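PDB 5E7T: minor structural protein 5 from Lactococcus phage Tuc2009, which is probably an accessory baseplate component whose galactose-binding-like domain may recognise saccharides on the host cell surface. Local coordinates for residues N29-S34 with P180-G185; T103-F108 with L127-S132; V233-T238 with F248-L253. All blocks are in the same frame, centred on the assembly; numbering follows the deposited sequence.

Contact 1: residues N29-S34 with P180-G185; sequences NLLVNS and PKQELG
Asn29 and Leu30 bind the backbone of Gln182 through both its N and its O; one acceptor is a backbone carbonyl, the other a side-chain carbonyl. Leu30 N donates to Gln182 O at 2.8 Å, nearly in line with the C=O, as one strand would to another. The second bond, Gln182 N to Asn29 OD1 at 3.2 Å, arrives from above the amide plane, and the Asn29 amide stands in for a backbone carbonyl. The other end of that amide donates to the strand: Asn29 ND2 reaches Pro180 O at 3.0 Å, with an N-H...O angle of 170° and the acceptor lying in the amide plane.

With CG anti to the backbone N (chi1 -154°), Asn29 CG comes to 3.5 Å from Lys181 CG, and the rotation of the amide is held by its hydrogen bonds. One comes from within the loop: Leu31 N donates to Asn29 OD1 at 2.8 Å, an Asx turn, from the face of the amide plane opposite Gln182 N. Apolar contacts flank this polar core. Leu31 CD1 rests on Pro180 CB at 3.7 Å, while Leu31 CD2 meets Gln182 CB at 3.8 Å.

Farther out, Met192 O accepts a further bond from Asn29 ND2, and Tyr191 OH is bonded to Ser34 OG. The irregular 29-34 segment thereby lines the end of strand 171-184, which also has a backbone hydrogen bond between Lys181 and Ser89 of strand 85-98.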
loop_
_atom_site.group_PDB
_atom_site.type_symbol
_atom_site.label_atom_id
_atom_site.label_comp_id
_atom_site.label_asym_id
_atom_site.label_seq_id
_atom_site.Cartn_x
_atom_site.Cartn_y
_atom_site.Cartn_z
ATOM N N ASN B 29 28.429 41.864 9.662
ATOM C CA ASN B 29 29.106 41.288 10.800
ATOM C C ASN B 29 29.320 39.840 10.540
ATOM O O ASN B 29 28.466 39.158 9.942
ATOM C CB ASN B 29 28.222 41.434 12.047
ATOM C CG ASN B 29 28.938 41.463 13.375
ATOM O OD1 ASN B 29 29.998 40.860 13.563
ATOM N ND2 ASN B 29 28.379 42.195 14.325
ATOM N N LEU B 30 30.447 39.340 11.051
ATOM C CA LEU B 30 30.797 37.919 10.999
ATOM C C LEU B 30 30.486 37.255 12.346
ATOM O O LEU B 30 30.531 36.043 12.439
ATOM C CB LEU B 30 32.255 37.729 10.570
ATOM C CG LEU B 30 32.515 38.008 9.101
ATOM C CD1 LEU B 30 33.965 38.283 8.853
ATOM C CD2 LEU B 30 32.060 36.873 8.266
ATOM N N LEU B 31 30.116 38.048 13.374
ATOM C CA LEU B 31 29.724 37.524 14.694
ATOM C C LEU B 31 28.223 37.144 14.732
ATOM O O LEU B 31 27.457 37.635 13.918
ATOM C CB LEU B 31 30.076 38.493 15.845
ATOM C CG LEU B 31 31.503 38.996 15.925
ATOM C CD1 LEU B 31 31.699 39.794 17.152
ATOM C CD2 LEU B 31 32.478 37.881 15.928
ATOM N N VAL B 32 27.826 36.282 15.670
ATOM C CA VAL B 32 26.469 35.742 15.831
ATOM C C VAL B 32 25.825 36.279 17.128
ATOM O O VAL B 32 26.420 36.144 18.208
ATOM C CB VAL B 32 26.521 34.187 15.866
ATOM C CG1 VAL B 32 25.144 33.602 16.108
ATOM C CG2 VAL B 32 27.122 33.607 14.596
ATOM N N ASN B 33 24.582 36.803 17.034
ATOM C CA ASN B 33 23.828 37.368 18.163
ATOM C C ASN B 33 24.534 38.583 18.808
ATOM O O ASN B 33 24.450 38.771 20.023
ATOM C CB ASN B 33 23.463 36.297 19.207
ATOM C CG ASN B 33 22.363 36.709 20.146
ATOM O OD1 ASN B 33 21.384 37.347 19.753
ATOM N ND2 ASN B 33 22.513 36.363 21.416
ATOM N N SER B 34 25.188 39.431 17.988
ATOM C CA SER B 34 25.873 40.630 18.468
ATOM C C SER B 34 24.915 41.625 19.124
ATOM O O SER B 34 25.353 42.510 19.860
ATOM C CB SER B 34 26.680 41.293 17.351
ATOM O OG SER B 34 25.937 41.512 16.167
ATOM N N PRO B 180 29.322 43.810 19.637
ATOM C CA PRO B 180 30.611 43.300 19.142
ATOM C C PRO B 180 30.532 43.063 17.631
ATOM O O PRO B 180 29.478 42.689 17.115
ATOM C CB PRO B 180 30.802 42.004 19.931
ATOM C CG PRO B 180 29.433 41.545 20.245
ATOM C CD PRO B 180 28.646 42.808 20.495
ATOM N N LYS B 181 31.618 43.338 16.919
ATOM C CA LYS B 181 31.660 43.205 15.473
ATOM C C LYS B 181 33.004 42.777 15.011
ATOM O O LYS B 181 34.035 43.224 15.529
ATOM C CB LYS B 181 31.307 44.536 14.778
ATOM C CG LYS B 181 30.875 44.388 13.305
ATOM C CD LYS B 181 30.819 45.700 12.570
ATOM C CE LYS B 181 30.248 45.520 11.191
ATOM N NZ LYS B 181 30.459 46.717 10.334
ATOM N N GLN B 182 32.985 41.926 13.992
ATOM C CA GLN B 182 34.150 41.463 13.257
ATOM C C GLN B 182 33.718 41.528 11.804
ATOM O O GLN B 182 32.628 41.049 11.451
ATOM C CB GLN B 182 34.560 40.039 13.647
ATOM C CG GLN B 182 35.616 39.513 12.690
ATOM C CD GLN B 182 35.983 38.091 12.893
ATOM O OE1 GLN B 182 37.064 37.806 13.385
ATOM N NE2 GLN B 182 35.135 37.170 12.445
ATOM N N GLU B 183 34.548 42.147 10.971
ATOM C CA GLU B 183 34.251 42.291 9.546
ATOM C C GLU B 183 35.509 42.128 8.722
ATOM O O GLU B 183 36.605 42.370 9.208
ATOM C CB GLU B 183 33.630 43.660 9.270
ATOM C CG GLU B 183 34.584 44.823 9.467
ATOM C CD GLU B 183 33.845 46.092 9.812
ATOM O OE1 GLU B 183 33.415 46.786 8.864
ATOM O OE2 GLU B 183 33.688 46.385 11.022
ATOM N N LEU B 184 35.346 41.765 7.467
ATOM C CA LEU B 184 36.456 41.624 6.554
ATOM C C LEU B 184 36.875 43.042 6.163
ATOM O O LEU B 184 36.022 43.877 5.863
ATOM C CB LEU B 184 35.969 40.808 5.339
ATOM C CG LEU B 184 36.923 40.684 4.161
ATOM C CD1 LEU B 184 38.128 39.816 4.501
ATOM C CD2 LEU B 184 36.172 40.243 2.922
ATOM N N GLY B 185 38.155 43.328 6.208
ATOM C CA GLY B 185 38.589 44.675 5.876
ATOM C C GLY B 185 39.480 45.329 6.904
ATOM O O GLY B 185 39.807 44.719 7.924
#

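Contact 2: residues T103-F108 with L127-S132; sequences TTISAF and LPKDPS. With SO4 (sulfate ion), chain H.
Phe108 and Leu127 form a CH-pi packing contact beside strand 121-126, the outermost within this chain of the four-stranded sheet of a two-sheet beta-sandwich, consistent with the galactose-binding-like family; here strand 104-114 meets the loop that follows. Leu127 CB sits 3.6 Å from the centroid of the Phe108 ring and only 8° off the ring normal, which places it over the middle of the face. Leu127 CD1 adds a contact to Phe108 CE1 at 3.8 Å. A backbone bond sets the register of this packing: Leu127 N donates to Phe108 O at 3.0 Å with an N-H...O angle of 179°. Pro128 O lies at the edge of the Phe108 ring, close to its plane.

Past Pro128, Ile105 CG2 lies 3.9 Å from Lys129 CG, where the two side chains pass each other at a slant. The bent Lys129 side chain curls back toward the corner of the first segment, bringing its NZ to 3.6 Å from Phe108 O. That corner is at Ala107, whose N donates to sulfate O3 at 3.0 Å; Lys129 CE comes within 3.4 Å of sulfate O4. The anion probably derives from the crystallisation liquor, so its binding marks an accessible N-H rather than a known ligand site.

Between the layers, Phe108 also packs on Phe94 of strand 85-98 and meets the ring of Phe173 from strand 171-184, both in the five-stranded sheet. Val163 on strand 157-166 touches Phe108 within its own sheet, and Leu161 on that strand touches Leu127.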
loop_
_atom_site.group_PDB
_atom_site.type_symbol
_atom_site.label_atom_id
_atom_site.label_comp_id
_atom_site.label_asym_id
_atom_site.label_seq_id
_atom_site.Cartn_x
_atom_site.Cartn_y
_atom_site.Cartn_z
ATOM N N THR B 103 47.811 42.727 42.623
ATOM C CA THR B 103 47.193 42.057 41.484
ATOM C C THR B 103 47.389 42.816 40.157
ATOM O O THR B 103 47.076 44.003 40.025
ATOM C CB THR B 103 45.740 41.726 41.796
ATOM O OG1 THR B 103 45.675 41.285 43.154
ATOM C CG2 THR B 103 45.196 40.637 40.895
ATOM N N THR B 104 47.885 42.061 39.176
ATOM C CA THR B 104 48.241 42.453 37.828
ATOM C C THR B 104 47.304 41.815 36.785
ATOM O O THR B 104 47.000 40.617 36.843
ATOM C CB THR B 104 49.711 42.090 37.634
ATOM O OG1 THR B 104 50.477 42.956 38.465
ATOM C CG2 THR B 104 50.181 42.185 36.195
ATOM N N ILE B 105 46.863 42.641 35.829
ATOM C CA ILE B 105 46.003 42.253 34.725
ATOM C C ILE B 105 46.893 41.979 33.513
ATOM O O ILE B 105 47.654 42.862 33.101
ATOM C CB ILE B 105 45.000 43.394 34.431
ATOM C CG1 ILE B 105 44.025 43.614 35.592
ATOM C CG2 ILE B 105 44.282 43.196 33.101
ATOM C CD1 ILE B 105 42.902 42.553 35.775
ATOM N N SER B 106 46.791 40.781 32.936
ATOM C CA SER B 106 47.526 40.437 31.727
ATOM C C SER B 106 46.667 39.578 30.800
ATOM O O SER B 106 45.706 38.960 31.250
ATOM C CB SER B 106 48.849 39.762 32.058
ATOM O OG SER B 106 48.641 38.449 32.548
ATOM N N ALA B 107 47.019 39.562 29.498
ATOM C CA ALA B 107 46.357 38.875 28.377
ATOM C C ALA B 107 44.858 39.108 28.427
ATOM O O ALA B 107 44.060 38.174 28.493
ATOM C CB ALA B 107 46.704 37.397 28.354
ATOM N N PHE B 108 44.496 40.389 28.484
ATOM C CA PHE B 108 43.114 40.820 28.577
ATOM C C PHE B 108 42.661 41.158 27.186
ATOM O O PHE B 108 42.956 42.259 26.698
ATOM C CB PHE B 108 42.967 42.023 29.557
ATOM C CG PHE B 108 41.542 42.448 29.831
ATOM C CD1 PHE B 108 40.474 41.581 29.585
ATOM C CD2 PHE B 108 41.264 43.706 30.348
ATOM C CE1 PHE B 108 39.155 41.983 29.813
ATOM C CE2 PHE B 108 39.938 44.107 30.591
ATOM C CZ PHE B 108 38.895 43.247 30.317
ATOM N N LEU B 127 41.520 44.591 25.460
ATOM C CA LEU B 127 40.538 45.295 26.266
ATOM C C LEU B 127 41.281 46.115 27.316
ATOM O O LEU B 127 42.463 45.816 27.546
ATOM C CB LEU B 127 39.517 44.325 26.861
ATOM C CG LEU B 127 38.622 43.604 25.848
ATOM C CD1 LEU B 127 37.500 42.895 26.544
ATOM C CD2 LEU B 127 38.067 44.551 24.809
ATOM N N PRO B 128 40.679 47.214 27.865
ATOM C CA PRO B 128 41.430 48.100 28.769
ATOM C C PRO B 128 42.035 47.428 29.975
ATOM O O PRO B 128 41.308 46.873 30.777
ATOM C CB PRO B 128 40.401 49.170 29.146
ATOM C CG PRO B 128 39.501 49.229 27.985
ATOM C CD PRO B 128 39.328 47.768 27.631
ATOM N N LYS B 129 43.374 47.500 30.105
ATOM C CA LYS B 129 44.133 46.910 31.215
ATOM C C LYS B 129 43.845 47.587 32.582
ATOM O O LYS B 129 44.040 46.929 33.601
ATOM C CB LYS B 129 45.636 46.848 30.891
ATOM C CG LYS B 129 46.116 45.429 30.472
ATOM C CD LYS B 129 47.193 45.402 29.357
ATOM C CE LYS B 129 46.988 44.282 28.361
ATOM N NZ LYS B 129 45.693 44.408 27.602
ATOM N N ASP B 130 43.316 48.852 32.626
ATOM C CA ASP B 130 42.946 49.519 33.891
ATOM C C ASP B 130 41.901 50.589 33.626
ATOM O O ASP B 130 42.227 51.754 33.476
ATOM C CB ASP B 130 44.156 50.115 34.653
ATOM C CG ASP B 130 43.814 50.729 36.007
ATOM O OD1 ASP B 130 42.599 50.885 36.303
ATOM O OD2 ASP B 130 44.768 51.041 36.789
ATOM N N PRO B 131 40.621 50.229 33.591
ATOM C CA PRO B 131 39.581 51.235 33.366
ATOM C C PRO B 131 39.030 51.840 34.663
ATOM O O PRO B 131 37.923 52.399 34.646
ATOM C CB PRO B 131 38.519 50.429 32.677
ATOM C CG PRO B 131 38.639 49.108 33.309
ATOM C CD PRO B 131 40.043 48.881 33.675
ATOM N N SER B 132 39.793 51.769 35.777
ATOM C CA SER B 132 39.291 52.269 37.052
ATOM C C SER B 132 38.947 53.747 37.047
ATOM O O SER B 132 38.028 54.145 37.760
ATOM C CB SER B 132 40.236 51.934 38.190
ATOM O OG SER B 132 41.467 52.613 38.050
HETATM S S SO4 H . 49.623 40.997 27.461
HETATM O O1 SO4 H . 50.728 41.835 27.012
HETATM O O2 SO4 H . 49.838 39.611 27.013
HETATM O O3 SO4 H . 49.574 41.040 28.926
HETATM O O4 SO4 H . 48.357 41.509 26.876
#

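Contact 3: residues V233-T238 with F248-L253; sequences VYLDGT and FDLENL
Val233 packs against Phe248 and Leu250 in the core of a domain whose strand order is consistent with a fibronectin type III fold. No hydrogen bond joins the two segments: the axes of strands 233-235 and 248-250 stay 9.7 Å apart at 18°, the spacing of facing layers rather than of neighbours in one sheet.

The more enclosed part is at the buried Val233. Its CB lies over one face of the Phe248 ring, and its two methyls divide the work, CG2 approaching Phe248 CG at 3.9 Å and CG1 meeting both Phe248 CD2 and, at 4.0 Å, Leu250 CD2. Trp126 of a Minor structural protein 4 chain also packs on Val233 and Phe248, and residues 248-250 pair antiparallel with a strand of that chain, so the sheet continues across the interface.

Toward the hairpin end, at the partly exposed Leu235, methyl-to-methyl pairs replace the ring-face contact. There the type I' turn from Leu235 to Thr238 leads into strand 238-243, closed by Thr238 N donating to Leu235 O at 3.2 Å; Leu235 N returns a bond to Thr238 O at 2.9 Å. Leu235 CD1 meets Leu250 CD2 at 4.1 Å, and its other methyl, CD2, touches Leu253 CD2 at 3.8 Å.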
loop_
_atom_site.group_PDB
_atom_site.type_symbol
_atom_site.label_atom_id
_atom_site.label_comp_id
_atom_site.label_asym_id
_atom_site.label_seq_id
_atom_site.Cartn_x
_atom_site.Cartn_y
_atom_site.Cartn_z
ATOM N N VAL B 233 22.363 49.055 -4.259
ATOM C CA VAL B 233 23.310 48.447 -5.189
ATOM C C VAL B 233 24.115 47.379 -4.496
ATOM O O VAL B 233 24.759 47.650 -3.490
ATOM C CB VAL B 233 24.165 49.520 -5.890
ATOM C CG1 VAL B 233 25.268 48.895 -6.742
ATOM C CG2 VAL B 233 23.280 50.444 -6.731
ATOM N N TYR B 234 24.016 46.146 -5.017
ATOM C CA TYR B 234 24.653 44.909 -4.541
ATOM C C TYR B 234 25.773 44.512 -5.496
ATOM O O TYR B 234 25.516 44.202 -6.664
ATOM C CB TYR B 234 23.612 43.761 -4.503
ATOM C CG TYR B 234 22.561 43.905 -3.424
ATOM C CD1 TYR B 234 21.433 44.699 -3.620
ATOM C CD2 TYR B 234 22.684 43.237 -2.213
ATOM C CE1 TYR B 234 20.460 44.835 -2.626
ATOM C CE2 TYR B 234 21.717 43.360 -1.218
ATOM C CZ TYR B 234 20.611 44.169 -1.421
ATOM O OH TYR B 234 19.684 44.305 -0.407
ATOM N N LEU B 235 27.011 44.532 -5.006
ATOM C CA LEU B 235 28.154 44.113 -5.801
ATOM C C LEU B 235 28.534 42.778 -5.223
ATOM O O LEU B 235 28.818 42.692 -4.029
ATOM C CB LEU B 235 29.308 45.119 -5.712
ATOM C CG LEU B 235 30.594 44.751 -6.454
ATOM C CD1 LEU B 235 30.523 45.098 -7.944
ATOM C CD2 LEU B 235 31.776 45.404 -5.793
ATOM N N ASP B 236 28.427 41.717 -6.050
ATOM C CA ASP B 236 28.727 40.324 -5.726
ATOM C C ASP B 236 27.943 39.812 -4.531
ATOM O O ASP B 236 28.503 39.148 -3.669
ATOM C CB ASP B 236 30.245 40.129 -5.555
ATOM C CG ASP B 236 31.011 40.232 -6.860
ATOM O OD1 ASP B 236 30.518 39.678 -7.884
ATOM O OD2 ASP B 236 32.148 40.805 -6.847
ATOM N N GLY B 237 26.664 40.144 -4.478
ATOM C CA GLY B 237 25.789 39.727 -3.394
ATOM C C GLY B 237 25.738 40.613 -2.162
ATOM O O GLY B 237 24.775 40.502 -1.403
ATOM N N THR B 238 26.752 41.478 -1.922
ATOM C CA THR B 238 26.768 42.372 -0.744
ATOM C C THR B 238 26.459 43.850 -1.115
ATOM O O THR B 238 26.949 44.323 -2.153
ATOM C CB THR B 238 28.065 42.259 0.122
ATOM O OG1 THR B 238 29.233 42.617 -0.616
ATOM C CG2 THR B 238 28.240 40.901 0.769
ATOM N N PHE B 248 24.676 54.816 -10.324
ATOM C CA PHE B 248 25.548 54.709 -9.151
ATOM C C PHE B 248 26.965 54.389 -9.583
ATOM O O PHE B 248 27.156 53.575 -10.491
ATOM C CB PHE B 248 25.034 53.622 -8.195
ATOM C CG PHE B 248 25.869 53.412 -6.953
ATOM C CD1 PHE B 248 25.685 54.206 -5.831
ATOM C CD2 PHE B 248 26.809 52.390 -6.893
ATOM C CE1 PHE B 248 26.427 53.982 -4.674
ATOM C CE2 PHE B 248 27.558 52.171 -5.735
ATOM C CZ PHE B 248 27.347 52.951 -4.629
ATOM N N ASP B 249 27.956 55.002 -8.917
ATOM C CA ASP B 249 29.370 54.787 -9.216
ATOM C C ASP B 249 30.041 53.769 -8.305
ATOM O O ASP B 249 30.241 54.028 -7.111
ATOM C CB ASP B 249 30.145 56.113 -9.221
ATOM C CG ASP B 249 29.726 57.035 -10.338
ATOM O OD1 ASP B 249 30.102 56.763 -11.506
ATOM O OD2 ASP B 249 29.014 58.028 -10.052
ATOM N N LEU B 250 30.399 52.612 -8.884
ATOM C CA LEU B 250 31.110 51.537 -8.186
ATOM C C LEU B 250 32.583 51.946 -8.106
ATOM O O LEU B 250 33.225 52.217 -9.128
ATOM C CB LEU B 250 30.946 50.190 -8.913
ATOM C CG LEU B 250 29.537 49.625 -8.968
ATOM C CD1 LEU B 250 29.386 48.689 -10.137
ATOM C CD2 LEU B 250 29.140 48.944 -7.651
ATOM N N GLU B 251 33.087 52.067 -6.887
ATOM C CA GLU B 251 34.456 52.506 -6.650
ATOM C C GLU B 251 35.287 51.426 -5.949
ATOM O O GLU B 251 34.755 50.374 -5.610
ATOM C CB GLU B 251 34.441 53.818 -5.841
ATOM C CG GLU B 251 33.773 54.971 -6.573
ATOM C CD GLU B 251 33.893 56.328 -5.915
ATOM O OE1 GLU B 251 35.039 56.764 -5.657
ATOM O OE2 GLU B 251 32.845 56.981 -5.707
ATOM N N ASN B 252 36.599 51.680 -5.766
ATOM C CA ASN B 252 37.592 50.826 -5.083
ATOM C C ASN B 252 37.621 49.372 -5.567
ATOM O O ASN B 252 37.766 48.448 -4.757
ATOM C CB ASN B 252 37.428 50.894 -3.550
ATOM C CG ASN B 252 37.501 52.294 -2.995
ATOM O OD1 ASN B 252 38.546 52.956 -3.037
ATOM N ND2 ASN B 252 36.373 52.781 -2.494
ATOM N N LEU B 253 37.484 49.175 -6.883
ATOM C CA LEU B 253 37.530 47.840 -7.476
ATOM C C LEU B 253 38.988 47.541 -7.800
ATOM O O LEU B 253 39.798 48.472 -7.874
ATOM C CB LEU B 253 36.670 47.751 -8.763
ATOM C CG LEU B 253 35.211 48.236 -8.707
ATOM C CD1 LEU B 253 34.591 48.211 -10.077
ATOM C CD2 LEU B 253 34.368 47.422 -7.732
#

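Contact 2 is nested along the chain within the long excursion closed by contact 1, whereas contact 3 follows both. Contacts 1 and 2 lie 24 Å apart between centres and belong to the same two-layered beta domain: the first lies on the end of strand 171-184 of the five-stranded sheet, the second at the end of the four-stranded sheet facing it. Contact 3, 20 Å from contact 1 and 41 Å from contact 2 between centres, lies in the C-terminal domain, on the other side of the chain's centre from contact 2. Contact 1 is therefore the central one, tying an early loop to the late strand that leads out toward the C-terminal domain, where Minor structural protein 4 is bound.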